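Local coordinates for PipY (Synechococcus elongatus, PDB 5NM8), which binds pyridoxal 5'-phosphate and probably takes part in keeping the cellular supply of this cofactor in balance, at residues 20-25 / 208-213; 24-29 / 45-50; 146-151 / 185-190. All coordinates share one frame; numbering follows the deposited sequence. Where two conformers were deposited one is given.

Contact 1 (20-25 / 208-213). With PLP (pyridoxal-5'-phosphate), chain C.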
loop_
_atom_site.group_PDB
_atom_site.type_symbol
_atom_site.label_atom_id
_atom_site.label_comp_id
_atom_site.label_asym_id
_atom_site.label_seq_id
_atom_site.Cartn_x
_atom_site.Cartn_y
_atom_site.Cartn_z
ATOM N N GLN A 20 10.471 -3.940 1.912
ATOM C CA GLN A 20 9.613 -4.978 2.493
ATOM C C GLN A 20 8.592 -5.425 1.490
ATOM O O GLN A 20 8.038 -4.617 0.693
ATOM C CB GLN A 20 8.964 -4.475 3.778
ATOM C CG GLN A 20 10.051 -4.115 4.808
ATOM C CD GLN A 20 9.493 -3.582 6.103
ATOM O OE1 GLN A 20 9.035 -4.357 6.951
ATOM N NE2 GLN A 20 9.469 -2.251 6.243
ATOM N N LEU A 21 8.327 -6.703 1.523
ATOM C CA LEU A 21 7.404 -7.318 0.628
ATOM C C LEU A 21 6.024 -7.368 1.272
ATOM O O LEU A 21 5.902 -7.823 2.426
ATOM C CB LEU A 21 7.870 -8.732 0.369
ATOM C CG LEU A 21 6.861 -9.661 -0.281
ATOM C CD1 LEU A 21 6.540 -9.103 -1.648
ATOM C CD2 LEU A 21 7.468 -11.032 -0.357
ATOM N N ILE A 22 4.992 -6.936 0.551
ATOM C CA ILE A 22 3.584 -7.187 0.947
ATOM C C ILE A 22 3.085 -8.327 0.055
ATOM O O ILE A 22 3.101 -8.212 -1.189
ATOM C CB ILE A 22 2.643 -5.937 0.780
ATOM C CG1 ILE A 22 3.074 -4.789 1.695
ATOM C CG2 ILE A 22 1.174 -6.335 1.044
ATOM C CD1 ILE A 22 2.547 -3.415 1.375
ATOM N N ALA A 23 2.646 -9.414 0.659
ATOM C CA ALA A 23 2.111 -10.528 -0.061
ATOM C C ALA A 23 0.615 -10.257 -0.349
ATOM O O ALA A 23 -0.212 -10.170 0.551
ATOM C CB ALA A 23 2.322 -11.832 0.742
ATOM N N VAL A 24 0.255 -10.079 -1.605
ATOM C CA VAL A 24 -1.065 -9.595 -1.934
ATOM C C VAL A 24 -1.950 -10.821 -2.088
ATOM O O VAL A 24 -1.878 -11.529 -3.109
ATOM C CB VAL A 24 -1.035 -8.728 -3.216
ATOM C CG1 VAL A 24 -2.448 -8.359 -3.645
ATOM C CG2 VAL A 24 -0.244 -7.475 -2.953
ATOM N N SER A 25 -2.756 -11.099 -1.063
ATOM C CA SER A 25 -3.605 -12.290 -0.986
ATOM C C SER A 25 -5.029 -12.138 -1.526
ATOM O O SER A 25 -5.837 -13.085 -1.461
ATOM C CB SER A 25 -3.648 -12.806 0.474
ATOM O OG SER A 25 -3.743 -11.724 1.375
ATOM N N TRP A 208 8.140 -0.510 -0.145
ATOM C CA TRP A 208 7.107 -1.557 -0.049
ATOM C C TRP A 208 6.806 -2.005 -1.445
ATOM O O TRP A 208 6.522 -1.151 -2.303
ATOM C CB TRP A 208 5.805 -1.065 0.632
ATOM C CG TRP A 208 5.964 -0.761 2.028
ATOM C CD1 TRP A 208 6.277 0.434 2.542
ATOM C CD2 TRP A 208 5.861 -1.667 3.143
ATOM N NE1 TRP A 208 6.408 0.344 3.906
ATOM C CE2 TRP A 208 6.147 -0.938 4.297
ATOM C CE3 TRP A 208 5.569 -3.003 3.265
ATOM C CZ2 TRP A 208 6.082 -1.508 5.578
ATOM C CZ3 TRP A 208 5.525 -3.588 4.527
ATOM C CH2 TRP A 208 5.791 -2.851 5.654
ATOM N N ILE A 209 6.916 -3.307 -1.723
ATOM C CA ILE A 209 6.436 -3.841 -2.961
ATOM C C ILE A 209 5.226 -4.697 -2.684
ATOM O O ILE A 209 5.016 -5.153 -1.553
ATOM C CB ILE A 209 7.528 -4.575 -3.803
ATOM C CG1 ILE A 209 8.145 -5.757 -3.020
ATOM C CG2 ILE A 209 8.635 -3.596 -4.216
ATOM C CD1 ILE A 209 8.946 -6.704 -3.938
ATOM N N ARG A 210 4.409 -4.911 -3.696
ATOM C CA ARG A 210 3.077 -5.512 -3.500
ATOM C C ARG A 210 2.916 -6.603 -4.494
ATOM O O ARG A 210 2.543 -6.359 -5.642
ATOM C CB ARG A 210 1.954 -4.439 -3.656
ATOM C CG ARG A 210 2.049 -3.277 -2.669
ATOM C CD ARG A 210 0.944 -2.193 -2.862
ATOM N NE ARG A 210 0.642 -2.035 -4.284
ATOM C CZ ARG A 210 1.142 -1.124 -5.108
ATOM N NH1 ARG A 210 1.897 -0.141 -4.689
ATOM N NH2 ARG A 210 0.777 -1.167 -6.363
ATOM N N VAL A 211 3.245 -7.833 -4.092
ATOM C CA VAL A 211 3.303 -8.914 -5.042
ATOM C C VAL A 211 2.240 -9.956 -4.769
ATOM O O VAL A 211 2.161 -10.515 -3.667
ATOM C CB VAL A 211 4.708 -9.545 -5.030
ATOM C CG1 VAL A 211 4.768 -10.702 -5.941
ATOM C CG2 VAL A 211 5.778 -8.549 -5.492
ATOM N N GLY A 212 1.441 -10.252 -5.781
ATOM C CA GLY A 212 0.380 -11.266 -5.635
ATOM C C GLY A 212 0.647 -12.523 -6.453
ATOM O O GLY A 212 1.046 -13.577 -5.919
ATOM N N THR A 213 0.362 -12.418 -7.736
ATOM C CA THR A 213 0.458 -13.545 -8.668
ATOM C C THR A 213 1.794 -14.285 -8.651
ATOM O O THR A 213 1.831 -15.517 -8.560
ATOM C CB THR A 213 0.148 -13.036 -10.071
ATOM O OG1 THR A 213 -1.134 -12.374 -10.031
ATOM C CG2 THR A 213 0.136 -14.169 -11.068
HETATM N N1 PLP C . -1.272 -3.878 -5.633
HETATM C C2 PLP C . -2.532 -3.486 -5.935
HETATM C C2A PLP C . -3.035 -2.107 -5.600
HETATM C C3 PLP C . -3.433 -4.420 -6.628
HETATM O O3 PLP C . -4.690 -4.049 -6.960
HETATM C C4 PLP C . -2.934 -5.774 -6.948
HETATM C C4A PLP C . -3.821 -6.736 -7.655
HETATM C C5 PLP C . -1.531 -6.085 -6.559
HETATM C C6 PLP C . -0.790 -5.108 -5.912
HETATM C C5A PLP C . -0.935 -7.434 -6.879
HETATM O O4P PLP C . -0.814 -7.535 -8.313
HETATM P P PLP C . 0.023 -8.756 -8.972
HETATM O O1P PLP C . 1.333 -8.748 -8.202
HETATM O O2P PLP C . 0.128 -8.365 -10.405
HETATM O O3P PLP C . -0.815 -10.018 -8.761
#

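Contact 2 (24-29 / 45-50). With PLP (pyridoxal-5'-phosphate), chain C.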
loop_
_atom_site.group_PDB
_atom_site.type_symbol
_atom_site.label_atom_id
_atom_site.label_comp_id
_atom_site.label_asym_id
_atom_site.label_seq_id
_atom_site.Cartn_x
_atom_site.Cartn_y
_atom_site.Cartn_z
ATOM N N VAL A 24 0.255 -10.079 -1.605
ATOM C CA VAL A 24 -1.065 -9.595 -1.934
ATOM C C VAL A 24 -1.950 -10.821 -2.088
ATOM O O VAL A 24 -1.878 -11.529 -3.109
ATOM C CB VAL A 24 -1.035 -8.728 -3.216
ATOM C CG1 VAL A 24 -2.448 -8.359 -3.645
ATOM C CG2 VAL A 24 -0.244 -7.475 -2.953
ATOM N N SER A 25 -2.756 -11.099 -1.063
ATOM C CA SER A 25 -3.605 -12.290 -0.986
ATOM C C SER A 25 -5.029 -12.138 -1.526
ATOM O O SER A 25 -5.837 -13.085 -1.461
ATOM C CB SER A 25 -3.648 -12.806 0.474
ATOM O OG SER A 25 -3.743 -11.724 1.375
ATOM N N LYS A 26 -5.358 -11.003 -2.106
ATOM C CA LYS A 26 -6.662 -10.836 -2.712
ATOM C C LYS A 26 -6.908 -11.993 -3.703
ATOM O O LYS A 26 -5.988 -12.384 -4.411
ATOM C CB LYS A 26 -6.789 -9.468 -3.403
ATOM C CG LYS A 26 -6.379 -9.489 -4.866
ATOM C CD LYS A 26 -6.419 -8.146 -5.584
ATOM C CE LYS A 26 -5.008 -7.703 -5.898
ATOM N NZ LYS A 26 -4.961 -6.939 -7.144
ATOM N N ASN A 27 -8.110 -12.549 -3.739
ATOM C CA ASN A 27 -8.443 -13.690 -4.675
ATOM C C ASN A 27 -7.727 -15.022 -4.356
ATOM O O ASN A 27 -7.623 -15.903 -5.207
ATOM C CB ASN A 27 -8.201 -13.340 -6.172
ATOM C CG ASN A 27 -8.913 -12.063 -6.619
ATOM O OD1 ASN A 27 -10.059 -11.803 -6.245
ATOM N ND2 ASN A 27 -8.242 -11.274 -7.415
ATOM N N HIS A 28 -7.211 -15.142 -3.135
ATOM C CA HIS A 28 -6.678 -16.381 -2.622
ATOM C C HIS A 28 -7.241 -16.623 -1.215
ATOM O O HIS A 28 -7.543 -15.653 -0.464
ATOM C CB HIS A 28 -5.160 -16.347 -2.622
ATOM C CG HIS A 28 -4.578 -16.279 -3.993
ATOM N ND1 HIS A 28 -4.372 -17.397 -4.764
ATOM C CD2 HIS A 28 -4.192 -15.226 -4.743
ATOM C CE1 HIS A 28 -3.887 -17.034 -5.935
ATOM N NE2 HIS A 28 -3.755 -15.721 -5.939
ATOM N N PRO A 29 -7.445 -17.905 -0.860
ATOM C CA PRO A 29 -8.048 -18.204 0.436
ATOM C C PRO A 29 -7.090 -18.087 1.621
ATOM O O PRO A 29 -5.887 -17.989 1.456
ATOM C CB PRO A 29 -8.489 -19.668 0.278
ATOM C CG PRO A 29 -7.526 -20.232 -0.719
ATOM C CD PRO A 29 -7.280 -19.121 -1.693
ATOM N N GLY A 45 -1.686 -8.112 1.906
ATOM C CA GLY A 45 -2.478 -7.031 1.298
ATOM C C GLY A 45 -3.756 -7.563 0.676
ATOM O O GLY A 45 -3.745 -8.637 0.003
ATOM N N GLU A 46 -4.844 -6.827 0.882
ATOM C CA GLU A 46 -6.161 -7.095 0.349
ATOM C C GLU A 46 -6.721 -5.838 -0.344
ATOM O O GLU A 46 -6.342 -4.726 0.010
ATOM C CB GLU A 46 -7.096 -7.494 1.495
ATOM C CG GLU A 46 -6.692 -8.831 2.127
ATOM C CD GLU A 46 -7.055 -10.061 1.313
ATOM O OE1 GLU A 46 -7.987 -9.962 0.455
ATOM O OE2 GLU A 46 -6.366 -11.121 1.518
ATOM N N ASN A 47 -7.628 -5.994 -1.307
ATOM C CA ASN A 47 -8.275 -4.830 -1.930
ATOM C C ASN A 47 -9.686 -4.551 -1.460
ATOM O O ASN A 47 -10.196 -3.477 -1.714
ATOM C CB ASN A 47 -8.244 -4.914 -3.452
ATOM C CG ASN A 47 -6.871 -4.693 -3.996
ATOM O OD1 ASN A 47 -5.917 -5.282 -3.499
ATOM N ND2 ASN A 47 -6.757 -3.885 -5.027
ATOM N N ARG A 48 -10.315 -5.499 -0.778
ATOM C CA ARG A 48 -11.684 -5.350 -0.293
ATOM C C ARG A 48 -11.703 -5.562 1.239
ATOM O O ARG A 48 -11.087 -6.511 1.767
ATOM C CB ARG A 48 -12.588 -6.359 -0.996
ATOM C CG ARG A 48 -12.613 -6.143 -2.513
ATOM C CD ARG A 48 -13.629 -6.988 -3.287
ATOM N NE ARG A 48 -14.983 -6.417 -3.150
ATOM C CZ ARG A 48 -15.925 -6.333 -4.107
ATOM N NH1 ARG A 48 -15.719 -6.753 -5.367
ATOM N NH2 ARG A 48 -17.101 -5.783 -3.797
ATOM N N VAL A 49 -12.385 -4.667 1.940
ATOM C CA VAL A 49 -12.424 -4.687 3.399
ATOM C C VAL A 49 -13.132 -5.939 3.908
ATOM O O VAL A 49 -12.600 -6.664 4.752
ATOM C CB VAL A 49 -13.122 -3.402 3.939
ATOM C CG1 VAL A 49 -13.302 -3.493 5.448
ATOM C CG2 VAL A 49 -12.294 -2.158 3.562
ATOM N N GLN A 50 -14.275 -6.249 3.342
ATOM C CA GLN A 50 -15.028 -7.441 3.802
ATOM C C GLN A 50 -14.301 -8.768 3.597
ATOM O O GLN A 50 -14.343 -9.635 4.454
ATOM C CB GLN A 50 -16.378 -7.550 3.137
ATOM C CG GLN A 50 -17.307 -6.424 3.509
ATOM C CD GLN A 50 -17.773 -6.416 4.979
ATOM O OE1 GLN A 50 -18.308 -5.406 5.410
ATOM N NE2 GLN A 50 -17.576 -7.532 5.739
HETATM N N1 PLP C . -1.272 -3.878 -5.633
HETATM C C2 PLP C . -2.532 -3.486 -5.935
HETATM C C2A PLP C . -3.035 -2.107 -5.600
HETATM C C3 PLP C . -3.433 -4.420 -6.628
HETATM O O3 PLP C . -4.690 -4.049 -6.960
HETATM C C4 PLP C . -2.934 -5.774 -6.948
HETATM C C4A PLP C . -3.821 -6.736 -7.655
HETATM C C5 PLP C . -1.531 -6.085 -6.559
HETATM C C6 PLP C . -0.790 -5.108 -5.912
HETATM C C5A PLP C . -0.935 -7.434 -6.879
HETATM O O4P PLP C . -0.814 -7.535 -8.313
HETATM P P PLP C . 0.023 -8.756 -8.972
HETATM O O1P PLP C . 1.333 -8.748 -8.202
HETATM O O2P PLP C . 0.128 -8.365 -10.405
HETATM O O3P PLP C . -0.815 -10.018 -8.761
#

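Contact 3 (146-151 / 185-190)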
loop_
_atom_site.group_PDB
_atom_site.type_symbol
_atom_site.label_atom_id
_atom_site.label_comp_id
_atom_site.label_asym_id
_atom_site.label_seq_id
_atom_site.Cartn_x
_atom_site.Cartn_y
_atom_site.Cartn_z
ATOM N N VAL A 146 -3.720 9.901 12.320
ATOM C CA VAL A 146 -3.177 8.975 11.300
ATOM C C VAL A 146 -1.692 9.277 11.173
ATOM O O VAL A 146 -1.248 10.349 11.579
ATOM C CB VAL A 146 -3.881 9.179 9.951
ATOM C CG1 VAL A 146 -5.364 8.907 10.087
ATOM C CG2 VAL A 146 -3.675 10.584 9.408
ATOM N N GLN A 147 -0.930 8.333 10.622
ATOM C CA GLN A 147 0.435 8.537 10.289
ATOM C C GLN A 147 0.567 8.490 8.801
ATOM O O GLN A 147 0.600 7.379 8.187
ATOM C CB GLN A 147 1.284 7.472 10.918
ATOM C CG GLN A 147 1.210 7.523 12.413
ATOM C CD GLN A 147 1.866 6.341 13.017
ATOM O OE1 GLN A 147 3.065 6.142 12.839
ATOM N NE2 GLN A 147 1.081 5.507 13.680
ATOM N N ILE A 148 0.721 9.644 8.190
ATOM C CA ILE A 148 0.994 9.648 6.742
ATOM C C ILE A 148 2.483 9.337 6.441
ATOM O O ILE A 148 3.388 10.164 6.741
ATOM C CB ILE A 148 0.564 10.961 6.117
ATOM C CG1 ILE A 148 -0.918 11.131 6.358
ATOM C CG2 ILE A 148 0.896 10.999 4.612
ATOM C CD1 ILE A 148 -1.462 12.466 5.954
ATOM N N ARG A 149 2.742 8.195 5.795
ATOM C CA ARG A 149 4.118 7.689 5.661
ATOM C C ARG A 149 4.705 7.684 4.287
ATOM O O ARG A 149 5.906 7.471 4.125
ATOM C CB ARG A 149 4.237 6.277 6.205
ATOM C CG ARG A 149 3.889 6.088 7.674
ATOM C CD ARG A 149 4.651 7.042 8.619
ATOM N NE ARG A 149 6.052 6.700 8.556
ATOM C CZ ARG A 149 6.626 5.728 9.258
ATOM N NH1 ARG A 149 5.944 5.057 10.185
ATOM N NH2 ARG A 149 7.900 5.462 9.039
ATOM N N GLY A 150 3.893 7.904 3.278
ATOM C CA GLY A 150 4.411 7.807 1.934
ATOM C C GLY A 150 3.396 7.954 0.843
ATOM O O GLY A 150 2.237 8.341 1.091
ATOM N N LEU A 151 3.866 7.638 -0.359
ATOM C CA LEU A 151 3.095 7.639 -1.573
ATOM C C LEU A 151 2.920 6.229 -2.116
ATOM O O LEU A 151 3.818 5.391 -1.950
ATOM C CB LEU A 151 3.784 8.475 -2.642
ATOM C CG LEU A 151 4.074 9.944 -2.366
ATOM C CD1 LEU A 151 4.520 10.622 -3.657
ATOM C CD2 LEU A 151 2.879 10.662 -1.781
ATOM N N LEU A 185 5.825 15.895 8.073
ATOM C CA LEU A 185 5.455 14.535 7.601
ATOM C C LEU A 185 6.670 13.612 7.560
ATOM O O LEU A 185 7.686 14.011 7.108
ATOM C CB LEU A 185 4.788 14.622 6.216
ATOM C CG LEU A 185 3.429 15.351 6.244
ATOM C CD1 LEU A 185 2.875 15.511 4.837
ATOM C CD2 LEU A 185 2.409 14.634 7.104
ATOM N N ARG A 186 6.527 12.398 8.086
ATOM C CA ARG A 186 7.534 11.301 8.010
ATOM C C ARG A 186 7.186 10.528 6.698
ATOM O O ARG A 186 6.724 9.412 6.770
ATOM C CB ARG A 186 7.405 10.395 9.288
ATOM C CG ARG A 186 8.391 9.235 9.455
ATOM C CD ARG A 186 8.432 8.589 10.865
ATOM N NE ARG A 186 9.740 7.951 11.087
ATOM C CZ ARG A 186 10.008 6.786 11.736
ATOM N NH1 ARG A 186 9.056 6.047 12.320
ATOM N NH2 ARG A 186 11.291 6.341 11.811
ATOM N N LEU A 187 7.418 11.160 5.549
ATOM C CA LEU A 187 7.171 10.582 4.217
ATOM C C LEU A 187 8.334 9.703 3.730
ATOM O O LEU A 187 8.954 9.967 2.719
ATOM C CB LEU A 187 6.951 11.661 3.170
ATOM C CG LEU A 187 5.620 12.391 3.113
ATOM C CD1 LEU A 187 5.721 13.393 1.977
ATOM C CD2 LEU A 187 4.436 11.455 2.878
ATOM N N THR A 188 8.580 8.635 4.449
ATOM C CA THR A 188 9.738 7.821 4.219
ATOM C C THR A 188 9.499 6.641 3.248
ATOM O O THR A 188 10.440 5.891 2.927
ATOM C CB THR A 188 10.216 7.280 5.551
ATOM O OG1 THR A 188 9.152 6.577 6.209
ATOM C CG2 THR A 188 10.682 8.451 6.427
ATOM N N GLU A 189 8.266 6.433 2.823
ATOM C CA GLU A 189 7.934 5.214 2.113
ATOM C C GLU A 189 7.458 5.471 0.674
ATOM O O GLU A 189 6.815 6.477 0.376
ATOM C CB GLU A 189 6.867 4.436 2.895
ATOM C CG GLU A 189 7.109 4.284 4.383
ATOM C CD GLU A 189 8.344 3.469 4.717
ATOM O OE1 GLU A 189 8.677 2.484 3.986
ATOM O OE2 GLU A 189 8.975 3.837 5.713
ATOM N N LEU A 190 7.699 4.494 -0.187
ATOM C CA LEU A 190 7.200 4.479 -1.570
ATOM C C LEU A 190 6.628 3.103 -1.801
ATOM O O LEU A 190 7.350 2.090 -1.749
ATOM C CB LEU A 190 8.319 4.763 -2.543
ATOM C CG LEU A 190 8.759 6.204 -2.642
ATOM C CD1 LEU A 190 10.032 6.333 -3.423
ATOM C CD2 LEU A 190 7.666 7.009 -3.352
HETATM O O HOH W 1 4.067 11.820 8.659
#

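Contact 1 (20-25 / 208-213)
The amide N of Val24 reaches the carbonyl O of Val211 over 2.8 Å with an almost straight N-H (175°). Three further backbone bonds, Ile209 N to Gln20 O, Ile22 N to Ile209 O and Val211 N to Ile22 O, pair the two strands in parallel. On the sheet face of Gln20, Ile22, Trp208 and Arg210, the CB of Gln20 makes a CH-pi contact over the six-membered ring of Trp208, 3.9 Å from its centroid. The extended glutamine chain then follows the indole, bringing NE2 to 3.5 Å from CZ2, while Ile22 CG1 comes obliquely to 3.4 Å from CE3. On the other face, Leu21 CD1 touches both Ile209 CG1 and Val211 CB, beneath helices 4-14 and 198-203. Arg210 first runs alongside Ile22, but a bend at chi3 (-36°) turns its guanidinium away, so that NE meets PLP N1 edge-on and in plane at 3.0 Å (174°). N1 thus accepts a hydrogen bond from an arginine, an arrangement that would probably favour an unprotonated pyridine nitrogen. The phosphate is held further on: Gly212 N bonds O1P at 2.9 Å, and Thr213 grips O3P twice, through N and, at 2.7 Å, OG1. First and last strands paired side by side, with the phosphate held at their C-terminal ends, are characteristic of the TIM-barrel domain of alanine racemase-like, fold-type III PLP proteins.

Contact 2 (24-29 / 45-50)
Strands 20-24 and 43-46 run parallel where Val24 pairs with Gly45, and just beyond that bridge Ser25 N donates to Gly45 O at 2.9 Å, in the carbonyl plane but bent at the hydrogen (133°). The chain then leaves the sheet through a type II turn from Ser25 to His28, closed by His28 N on Ser25 O. With chi1 at 41°, the hydroxyl of Ser25 sits between its own backbone N and carbonyl carbon, from where OG donates to Glu46 OE2 at 2.7 Å, approaching from above the carboxylate plane. The CB of Glu46 points away from the turn, and it is the fold at chi2 that swings the carboxylate back. OE2 also has a salt bridge with Lys55 of helix 49-58, while OE1 lies 3.5 Å from Lys26 CA. A lysine carried just past the end of the first barrel strand is the cofactor attachment point of fold-type III PLP proteins, and here Lys26 NZ is joined covalently to PLP C4A at 1.3 Å, as in an internal aldimine. Bends at chi3 and chi4 steer the lysine chain to the ring. Asn47 crosses it obliquely, with OD1 3.5 Å from Lys26 CE. Two conformers of Asn47 were modelled; in this one ND2 donates to PLP O3 at 2.8 Å, whereas the buried OD1 has no polar partner. The methyls of Val24 pack on the cofactor, CG1 at 3.7 Å from C5A and CG2 at 3.8 Å from C6.

Contact 3 (146-151 / 185-190)
Arg149 leaves strand 147-152 and folds back along segment 185-190, the return limb of a beta-alpha-beta crossover whose helix is 161-181. Its CB lies 3.9 Å from Glu189 CG. Bends at chi2 and chi3 then curl the chain so that CD passes Arg186 O and NE gives that same oxygen a weak bond of 3.3 Å. Beyond it CZ is 3.7 Å from Arg186 CD, which sits over one face of the guanidinium. The guanidinium planes are only 15° apart, with Arg149 NH2 over the rim of one face of Arg186, so two like charges lie close together. At the tip, NH2 donates to Thr188 OG1 at 3.3 Å. Glu189 OE2, 3.9 Å from NH2 and well out of the plane, offers Arg149 only a long salt bridge, while accepting a bond from Thr188 OG1; the glutamate's other oxygen bonds Thr207. A leucine in place of Arg149 would probably cost Thr188 OG1 its arginine donor and Arg186 O one weak bond, and deprive Glu189 OE2 of its nearby positive charge. Along the backbone, Glu189 N bonds Arg149 O at 2.9 Å and Leu151 N bonds Glu189 O. Gly150 fits tightly here, since a CB would collide with Glu189 O. Ile148 CG2 packs on Leu187 CD2. Where the segments diverge, one water bridges them, donating to Ile148 O at 2.6 Å and accepting from Arg186 N at 2.6 Å.

Overall arrangement
From the N terminus, strand 20-24 opens both contact 1 and contact 2, which share Val24 and Ser25. Contact 2 closes first, after helix 30-38, joining the first strand to its neighbour 43-46. Contact 3 follows in series, on the opposite side of the chain's centre, and closes the loop that carries helix 161-181. Contact 1 closes last, bringing back strand 208-211; its long loop takes in the whole of contact 3, whereas contact 2 starts from the same strand; none cross. Contacts 1 and 2 flank strand 20-24 and meet at the cofactor. Contacts 1 and 3 touch where Trp208 N approaches Leu190 O, linking the outermost strands of the sheet and rounding off the barrel.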